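Local coordinates for protein LAE5 (Uncultured bacterium, PDB 5JD3) that probably hydrolyses ester bonds, as an alpha/beta hydrolase of the GDSL-like lipase/acylhydrolase family recovered from a lake metagenome, at residues A[108-120]-A[168-180]. Residues are numbered along the deposited sequence; the frame is centred on the assembly and turned at random.
Sequences AMMIGINDVWRQF and AMRARMDVYGDLM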
ATOM      1  N   ALA A 108       2.172   5.284   5.574  1.00 24.29           N
ATOM      2  CA  ALA A 108       1.476   4.099   5.100  1.00 23.33           C
ATOM      3  C   ALA A 108       2.306   3.428   4.014  1.00 28.99           C
ATOM      4  O   ALA A 108       2.737   4.078   3.062  1.00 25.58           O
ATOM      5  CB  ALA A 108       0.094   4.455   4.581  1.00 24.85           C
ATOM      6  N   MET A 109       2.541   2.130   4.163  1.00 30.91           N
ATOM      7  CA  MET A 109       3.354   1.405   3.198  1.00 32.28           C
ATOM      8  C   MET A 109       2.634   0.184   2.644  1.00 35.56           C
ATOM      9  O   MET A 109       2.070  -0.617   3.390  1.00 36.17           O
ATOM     10  CB  MET A 109       4.685   0.986   3.826  1.00 30.42           C
ATOM     11  CG  MET A 109       5.512   0.055   2.954  1.00 29.53           C
ATOM     12  SD  MET A 109       7.210  -0.115   3.532  1.00 49.66           S
ATOM     13  CE  MET A 109       6.949  -0.356   5.285  1.00 23.57           C
ATOM     14  N   MET A 110       2.655   0.060   1.323  1.00 31.93           N
ATOM     15  CA  MET A 110       2.100  -1.103   0.652  1.00 31.01           C
ATOM     16  C   MET A 110       3.096  -1.633  -0.370  1.00 30.73           C
ATOM     17  O   MET A 110       3.312  -1.023  -1.418  1.00 33.50           O
ATOM     18  CB  MET A 110       0.777  -0.758  -0.024  1.00 28.19           C
ATOM     19  CG  MET A 110       0.248  -1.870  -0.894  1.00 30.85           C
ATOM     20  SD  MET A 110      -1.325  -1.473  -1.660  1.00 67.04           S
ATOM     21  CE  MET A 110      -1.351  -2.727  -2.924  1.00 49.54           C
ATOM     22  N   ILE A 111       3.708  -2.769  -0.056  1.00 28.61           N
ATOM     23  CA  ILE A 111       4.748  -3.328  -0.905  1.00 28.19           C
ATOM     24  C   ILE A 111       4.750  -4.853  -0.808  1.00 29.88           C
ATOM     25  O   ILE A 111       4.377  -5.419   0.221  1.00 29.60           O
ATOM     26  CB  ILE A 111       6.139  -2.760  -0.524  1.00 17.24           C
ATOM     27  CG1 ILE A 111       7.139  -2.945  -1.667  1.00 17.23           C
ATOM     28  CG2 ILE A 111       6.643  -3.364   0.785  1.00 16.85           C
ATOM     29  CD1 ILE A 111       6.845  -2.078  -2.873  1.00 19.50           C
ATOM     30  N   GLY A 112       5.144  -5.518  -1.890  1.00 26.54           N
ATOM     31  CA  GLY A 112       5.196  -6.967  -1.900  1.00 29.13           C
ATOM     32  C   GLY A 112       4.682  -7.600  -3.180  1.00 31.77           C
ATOM     33  O   GLY A 112       5.076  -8.714  -3.523  1.00 32.29           O
ATOM     34  N   ILE A 113       3.802  -6.894  -3.884  1.00 27.16           N
ATOM     35  CA  ILE A 113       3.207  -7.417  -5.111  1.00 26.82           C
ATOM     36  C   ILE A 113       4.270  -7.735  -6.160  1.00 28.22           C
ATOM     37  O   ILE A 113       4.335  -8.858  -6.662  1.00 28.79           O
ATOM     38  CB  ILE A 113       2.182  -6.432  -5.707  1.00 24.68           C
ATOM     39  CG1 ILE A 113       0.932  -6.374  -4.828  1.00 27.41           C
ATOM     40  CG2 ILE A 113       1.803  -6.844  -7.121  1.00 26.87           C
ATOM     41  CD1 ILE A 113      -0.169  -5.500  -5.390  1.00 30.52           C
ATOM     42  N   ASN A 114       5.104  -6.752  -6.482  1.00 21.06           N
ATOM     43  CA  ASN A 114       6.174  -6.951  -7.452  1.00 24.86           C
ATOM     44  C   ASN A 114       7.235  -7.913  -6.932  1.00 29.77           C
ATOM     45  O   ASN A 114       7.866  -8.631  -7.706  1.00 34.30           O
ATOM     46  CB  ASN A 114       6.815  -5.613  -7.822  1.00 21.96           C
ATOM     47  CG  ASN A 114       5.875  -4.716  -8.600  1.00 22.07           C
ATOM     48  OD1 ASN A 114       5.125  -5.180  -9.460  1.00 25.16           O
ATOM     49  ND2 ASN A 114       5.905  -3.425  -8.298  1.00 18.99           N
ATOM     50  N   ASP A 115       7.423  -7.922  -5.616  1.00 30.00           N
ATOM     51  CA  ASP A 115       8.344  -8.853  -4.975  1.00 34.51           C
ATOM     52  C   ASP A 115       7.928 -10.292  -5.259  1.00 35.41           C
ATOM     53  O   ASP A 115       8.769 -11.166  -5.470  1.00 37.40           O
ATOM     54  CB  ASP A 115       8.393  -8.605  -3.466  1.00 37.75           C
ATOM     55  CG  ASP A 115       8.712  -7.163  -3.122  1.00 38.03           C
ATOM     56  OD1 ASP A 115       9.778  -6.915  -2.519  1.00 38.05           O
ATOM     57  OD2 ASP A 115       7.900  -6.277  -3.460  1.00 36.76           O
ATOM     58  N   VAL A 116       6.620 -10.523  -5.272  1.00 32.10           N
ATOM     59  CA  VAL A 116       6.066 -11.842  -5.544  1.00 32.01           C
ATOM     60  C   VAL A 116       5.898 -12.077  -7.043  1.00 30.84           C
ATOM     61  O   VAL A 116       6.199 -13.158  -7.551  1.00 29.88           O
ATOM     62  CB  VAL A 116       4.699 -12.028  -4.846  1.00 31.47           C
ATOM     63  CG1 VAL A 116       4.050 -13.339  -5.263  1.00 24.46           C
ATOM     64  CG2 VAL A 116       4.860 -11.962  -3.335  1.00 28.26           C
ATOM     65  N   TRP A 117       5.433 -11.048  -7.746  1.00 30.13           N
ATOM     66  CA  TRP A 117       5.058 -11.166  -9.153  1.00 29.50           C
ATOM     67  C   TRP A 117       6.214 -11.582 -10.062  1.00 29.31           C
ATOM     68  O   TRP A 117       6.022 -12.365 -10.992  1.00 31.97           O
ATOM     69  CB  TRP A 117       4.471  -9.843  -9.650  1.00 28.61           C
ATOM     70  CG  TRP A 117       3.479 -10.005 -10.760  1.00 30.14           C
ATOM     71  CD1 TRP A 117       3.180 -11.154 -11.431  1.00 28.05           C
ATOM     72  CD2 TRP A 117       2.647  -8.983 -11.321  1.00 34.59           C
ATOM     73  NE1 TRP A 117       2.215 -10.912 -12.378  1.00 27.28           N
ATOM     74  CE2 TRP A 117       1.871  -9.587 -12.331  1.00 34.99           C
ATOM     75  CE3 TRP A 117       2.485  -7.618 -11.069  1.00 36.28           C
ATOM     76  CZ2 TRP A 117       0.948  -8.870 -13.089  1.00 39.74           C
ATOM     77  CZ3 TRP A 117       1.568  -6.910 -11.824  1.00 38.94           C
ATOM     78  CH2 TRP A 117       0.810  -7.537 -12.822  1.00 39.18           C
ATOM     79  N   ARG A 118       7.407 -11.061  -9.793  1.00 28.08           N
ATOM     80  CA  ARG A 118       8.564 -11.325 -10.644  1.00 24.07           C
ATOM     81  C   ARG A 118       8.991 -12.788 -10.606  1.00 25.46           C
ATOM     82  O   ARG A 118       9.616 -13.286 -11.544  1.00 24.18           O
ATOM     83  CB  ARG A 118       9.738 -10.430 -10.244  1.00 19.94           C
ATOM     84  CG  ARG A 118       9.489  -8.938 -10.429  1.00 21.06           C
ATOM     85  CD  ARG A 118       9.314  -8.553 -11.895  1.00 23.07           C
ATOM     86  NE  ARG A 118       7.936  -8.712 -12.356  1.00 25.47           N
ATOM     87  CZ  ARG A 118       6.985  -7.796 -12.200  1.00 26.44           C
ATOM     88  NH1 ARG A 118       5.760  -8.026 -12.651  1.00 23.37           N
ATOM     89  NH2 ARG A 118       7.260  -6.650 -11.592  1.00 23.66           N
ATOM     90  N   GLN A 119       8.645 -13.478  -9.525  1.00 24.27           N
ATOM     91  CA  GLN A 119       8.985 -14.887  -9.385  1.00 28.11           C
ATOM     92  C   GLN A 119       8.129 -15.759 -10.300  1.00 29.18           C
ATOM     93  O   GLN A 119       8.383 -16.955 -10.441  1.00 36.78           O
ATOM     94  CB  GLN A 119       8.820 -15.336  -7.930  1.00 30.25           C
ATOM     95  CG  GLN A 119       9.602 -14.500  -6.930  1.00 29.65           C
ATOM     96  CD  GLN A 119       9.383 -14.948  -5.498  1.00 35.63           C
ATOM     97  OE1 GLN A 119       9.330 -16.145  -5.210  1.00 39.78           O
ATOM     98  NE2 GLN A 119       9.252 -13.986  -4.591  1.00 32.40           N
ATOM     99  N   PHE A 120       7.122 -15.158 -10.927  1.00 25.06           N
ATOM    100  CA  PHE A 120       6.191 -15.916 -11.758  1.00 28.36           C
ATOM    101  C   PHE A 120       6.159 -15.476 -13.225  1.00 28.84           C
ATOM    102  O   PHE A 120       5.983 -16.312 -14.112  1.00 34.00           O
ATOM    103  CB  PHE A 120       4.784 -15.844 -11.160  1.00 26.96           C
ATOM    104  CG  PHE A 120       4.657 -16.543  -9.835  1.00 26.17           C
ATOM    105  CD1 PHE A 120       4.467 -17.914  -9.779  1.00 28.67           C
ATOM    106  CD2 PHE A 120       4.733 -15.833  -8.649  1.00 27.91           C
ATOM    107  CE1 PHE A 120       4.354 -18.564  -8.564  1.00 33.60           C
ATOM    108  CE2 PHE A 120       4.619 -16.477  -7.429  1.00 30.18           C
ATOM    109  CZ  PHE A 120       4.430 -17.845  -7.388  1.00 31.47           C
ATOM    110  N   ALA A 168      -0.534 -20.907  -7.341  1.00 33.97           N
ATOM    111  CA  ALA A 168       0.865 -20.751  -6.948  1.00 31.45           C
ATOM    112  C   ALA A 168       1.217 -19.323  -6.539  1.00 28.92           C
ATOM    113  O   ALA A 168       1.948 -19.114  -5.573  1.00 29.51           O
ATOM    114  CB  ALA A 168       1.776 -21.207  -8.077  1.00 34.63           C
ATOM    115  N   MET A 169       0.690 -18.345  -7.268  1.00 23.83           N
ATOM    116  CA  MET A 169       0.992 -16.946  -6.981  1.00 28.51           C
ATOM    117  C   MET A 169       0.146 -16.399  -5.831  1.00 27.82           C
ATOM    118  O   MET A 169       0.631 -15.609  -5.021  1.00 27.61           O
ATOM    119  CB  MET A 169       0.796 -16.089  -8.233  1.00 27.04           C
ATOM    120  CG  MET A 169       0.980 -14.601  -7.984  1.00 27.13           C
ATOM    121  SD  MET A 169       1.414 -13.658  -9.455  1.00 29.32           S
ATOM    122  CE  MET A 169       1.134 -11.992  -8.859  1.00 22.05           C
ATOM    123  N   ARG A 170      -1.114 -16.817  -5.759  1.00 29.17           N
ATOM    124  CA  ARG A 170      -1.986 -16.401  -4.664  1.00 28.20           C
ATOM    125  C   ARG A 170      -1.471 -16.944  -3.335  1.00 29.37           C
ATOM    126  O   ARG A 170      -1.430 -16.227  -2.335  1.00 24.09           O
ATOM    127  CB  ARG A 170      -3.425 -16.867  -4.902  1.00 24.12           C
ATOM    128  CG  ARG A 170      -4.343 -16.673  -3.700  1.00 26.67           C
ATOM    129  CD  ARG A 170      -4.431 -15.208  -3.290  1.00 24.43           C
ATOM    130  NE  ARG A 170      -4.897 -15.048  -1.914  1.00 24.33           N
ATOM    131  CZ  ARG A 170      -6.164 -14.837  -1.568  1.00 27.94           C
ATOM    132  NH1 ARG A 170      -6.486 -14.703  -0.289  1.00 26.13           N
ATOM    133  NH2 ARG A 170      -7.108 -14.758  -2.497  1.00 24.35           N
ATOM    134  N   ALA A 171      -1.077 -18.213  -3.334  1.00 23.16           N
ATOM    135  CA  ALA A 171      -0.532 -18.846  -2.138  1.00 29.52           C
ATOM    136  C   ALA A 171       0.792 -18.204  -1.744  1.00 30.00           C
ATOM    137  O   ALA A 171       1.092 -18.056  -0.560  1.00 23.60           O
ATOM    138  CB  ALA A 171      -0.353 -20.338  -2.361  1.00 30.27           C
ATOM    139  N   ARG A 172       1.580 -17.827  -2.747  1.00 26.95           N
ATOM    140  CA  ARG A 172       2.848 -17.145  -2.520  1.00 23.08           C
ATOM    141  C   ARG A 172       2.604 -15.737  -1.992  1.00 26.60           C
ATOM    142  O   ARG A 172       3.323 -15.257  -1.115  1.00 28.81           O
ATOM    143  CB  ARG A 172       3.668 -17.088  -3.811  1.00 24.53           C
ATOM    144  CG  ARG A 172       5.080 -16.543  -3.646  1.00 29.95           C
ATOM    145  CD  ARG A 172       5.971 -17.526  -2.905  1.00 36.39           C
ATOM    146  NE  ARG A 172       7.387 -17.210  -3.065  1.00 39.34           N
ATOM    147  CZ  ARG A 172       8.375 -17.895  -2.498  1.00 41.27           C
ATOM    148  NH1 ARG A 172       8.102 -18.940  -1.728  1.00 42.20           N
ATOM    149  NH2 ARG A 172       9.635 -17.536  -2.700  1.00 42.33           N
ATOM    150  N   MET A 173       1.584 -15.078  -2.533  1.00 22.52           N
ATOM    151  CA  MET A 173       1.218 -13.739  -2.092  1.00 22.92           C
ATOM    152  C   MET A 173       0.731 -13.780  -0.647  1.00 25.77           C
ATOM    153  O   MET A 173       0.924 -12.831   0.112  1.00 28.30           O
ATOM    154  CB  MET A 173       0.143 -13.143  -3.005  1.00 24.37           C
ATOM    155  CG  MET A 173      -0.068 -11.649  -2.830  1.00 25.90           C
ATOM    156  SD  MET A 173       1.322 -10.669  -3.437  1.00 25.22           S
ATOM    157  CE  MET A 173       1.123 -10.849  -5.209  1.00 19.91           C
ATOM    158  N   ASP A 174       0.101 -14.892  -0.277  1.00 27.95           N
ATOM    159  CA  ASP A 174      -0.353 -15.100   1.094  1.00 32.73           C
ATOM    160  C   ASP A 174       0.827 -15.241   2.048  1.00 32.99           C
ATOM    161  O   ASP A 174       0.743 -14.854   3.213  1.00 29.60           O
ATOM    162  CB  ASP A 174      -1.250 -16.336   1.186  1.00 36.88           C
ATOM    163  CG  ASP A 174      -2.590 -16.138   0.508  1.00 43.61           C
ATOM    164  OD1 ASP A 174      -3.027 -14.975   0.379  1.00 42.60           O
ATOM    165  OD2 ASP A 174      -3.209 -17.145   0.105  1.00 47.05           O
ATOM    166  N   VAL A 175       1.924 -15.801   1.547  1.00 34.02           N
ATOM    167  CA  VAL A 175       3.139 -15.949   2.339  1.00 30.60           C
ATOM    168  C   VAL A 175       3.687 -14.586   2.741  1.00 29.19           C
ATOM    169  O   VAL A 175       4.004 -14.349   3.907  1.00 27.85           O
ATOM    170  CB  VAL A 175       4.227 -16.730   1.571  1.00 24.55           C
ATOM    171  CG1 VAL A 175       5.553 -16.678   2.316  1.00 24.82           C
ATOM    172  CG2 VAL A 175       3.789 -18.167   1.340  1.00 25.51           C
ATOM    173  N   TYR A 176       3.779 -13.690   1.765  1.00 27.83           N
ATOM    174  CA  TYR A 176       4.343 -12.363   1.984  1.00 26.44           C
ATOM    175  C   TYR A 176       3.411 -11.478   2.806  1.00 24.11           C
ATOM    176  O   TYR A 176       3.863 -10.596   3.535  1.00 21.36           O
ATOM    177  CB  TYR A 176       4.661 -11.698   0.643  1.00 22.97           C
ATOM    178  CG  TYR A 176       5.919 -12.225  -0.009  1.00 21.79           C
ATOM    179  CD1 TYR A 176       6.026 -13.557  -0.385  1.00 24.89           C
ATOM    180  CD2 TYR A 176       6.999 -11.387  -0.253  1.00 26.43           C
ATOM    181  CE1 TYR A 176       7.175 -14.043  -0.981  1.00 28.72           C
ATOM    182  CE2 TYR A 176       8.152 -11.863  -0.848  1.00 30.04           C
ATOM    183  CZ  TYR A 176       8.234 -13.191  -1.211  1.00 29.55           C
ATOM    184  OH  TYR A 176       9.381 -13.667  -1.803  1.00 32.96           O
ATOM    185  N   GLY A 177       2.109 -11.718   2.684  1.00 25.74           N
ATOM    186  CA  GLY A 177       1.128 -10.988   3.465  1.00 33.21           C
ATOM    187  C   GLY A 177       1.230 -11.329   4.940  1.00 36.92           C
ATOM    188  O   GLY A 177       1.205 -10.443   5.795  1.00 36.93           O
ATOM    189  N   ASP A 178       1.346 -12.621   5.233  1.00 38.93           N
ATOM    190  CA  ASP A 178       1.501 -13.098   6.604  1.00 42.03           C
ATOM    191  C   ASP A 178       2.786 -12.575   7.228  1.00 40.54           C
ATOM    192  O   ASP A 178       2.849 -12.319   8.432  1.00 45.98           O
ATOM    193  CB  ASP A 178       1.492 -14.630   6.645  1.00 46.88           C
ATOM    194  CG  ASP A 178       0.092 -15.208   6.622  1.00 60.04           C
ATOM    195  OD1 ASP A 178      -0.841 -14.500   6.189  1.00 65.58           O
ATOM    196  OD2 ASP A 178      -0.076 -16.374   7.037  1.00 64.79           O
ATOM    197  N   LEU A 179       3.787 -12.410   6.389  1.00 35.64           N
ATOM    198  CA  LEU A 179       5.086 -11.916   6.777  1.00 34.93           C
ATOM    199  C   LEU A 179       5.020 -10.462   7.148  1.00 32.84           C
ATOM    200  O   LEU A 179       5.652 -10.017   8.019  1.00 32.29           O
ATOM    201  CB  LEU A 179       6.041 -12.094   5.641  1.00 34.99           C
ATOM    202  CG  LEU A 179       7.322 -12.888   5.779  1.00 36.02           C
ATOM    203  CD1 LEU A 179       7.166 -13.999   6.784  1.00 34.73           C
ATOM    204  CD2 LEU A 179       7.700 -13.443   4.423  1.00 30.75           C
ATOM    205  N   MET A 180       4.214  -9.732   6.448  1.00 30.36           N
ATOM    206  CA  MET A 180       3.988  -8.325   6.751  1.00 26.97           C
ATOM    207  C   MET A 180       3.183  -8.195   8.040  1.00 25.43           C
ATOM    208  O   MET A 180       3.309  -7.210   8.769  1.00 26.99           O
ATOM    209  CB  MET A 180       3.266  -7.619   5.603  1.00 23.36           C
ATOM    210  CG  MET A 180       3.170  -6.111   5.782  1.00 24.47           C
ATOM    211  SD  MET A 180       2.135  -5.302   4.552  1.00 39.18           S
ATOM    212  CE  MET A 180       3.223  -3.989   4.006  1.00 33.44           C
TER
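Met169 of helix 168-180 lies along Phe120 and ends on Trp117. Met169 CB stands over the Phe120 ring, 3.9 Å from the centroid and nearly along the ring normal, a CH-pi contact. With CG anti to the backbone N (chi1 175°) and the chain extended beyond it, Met169 CG lies 4.0 Å from Phe120 CD2 and also faces Val116 CG1. SD lies oblique to both rings, a Met-aromatic contact with each. Met169 CE ends over the five-membered ring of Trp117, 3.4 Å from Trp117 CD1. Val116 is the knob in a hole of Met169, Arg172, Met173 and Tyr176: Val116 CG2 lies over the Tyr176 ring, 3.6 Å from the centroid, while CG1 meets Arg172 CG. Beyond, Gln119 OE1 takes Arg172 NH2 at 2.9 Å on a lone pair, plus a weak bond from NE, amide and guanidinium planes 86° apart. Gln119 NE2 donates to Tyr176 OH at 2.8 Å and to Asp115 O at 3.0 Å, both nearly in the amide plane, which fixes its rotation. Tyr176 OH also bonds Val130 O. N-cap Gly112, Asn114 and Asp115 fit the GxND block of SGNH/GDSL hydrolases; Trp117 touches a probable Ser36-His216-Asp213 triad. Helix 113-121, following central strand 106-110, packs roughly antiparallel (149°) against helix 168-187, axes 9.7 Å apart; Met180 touches Leu155 of strand 152-156, and Tyr176 touches helix 132-146.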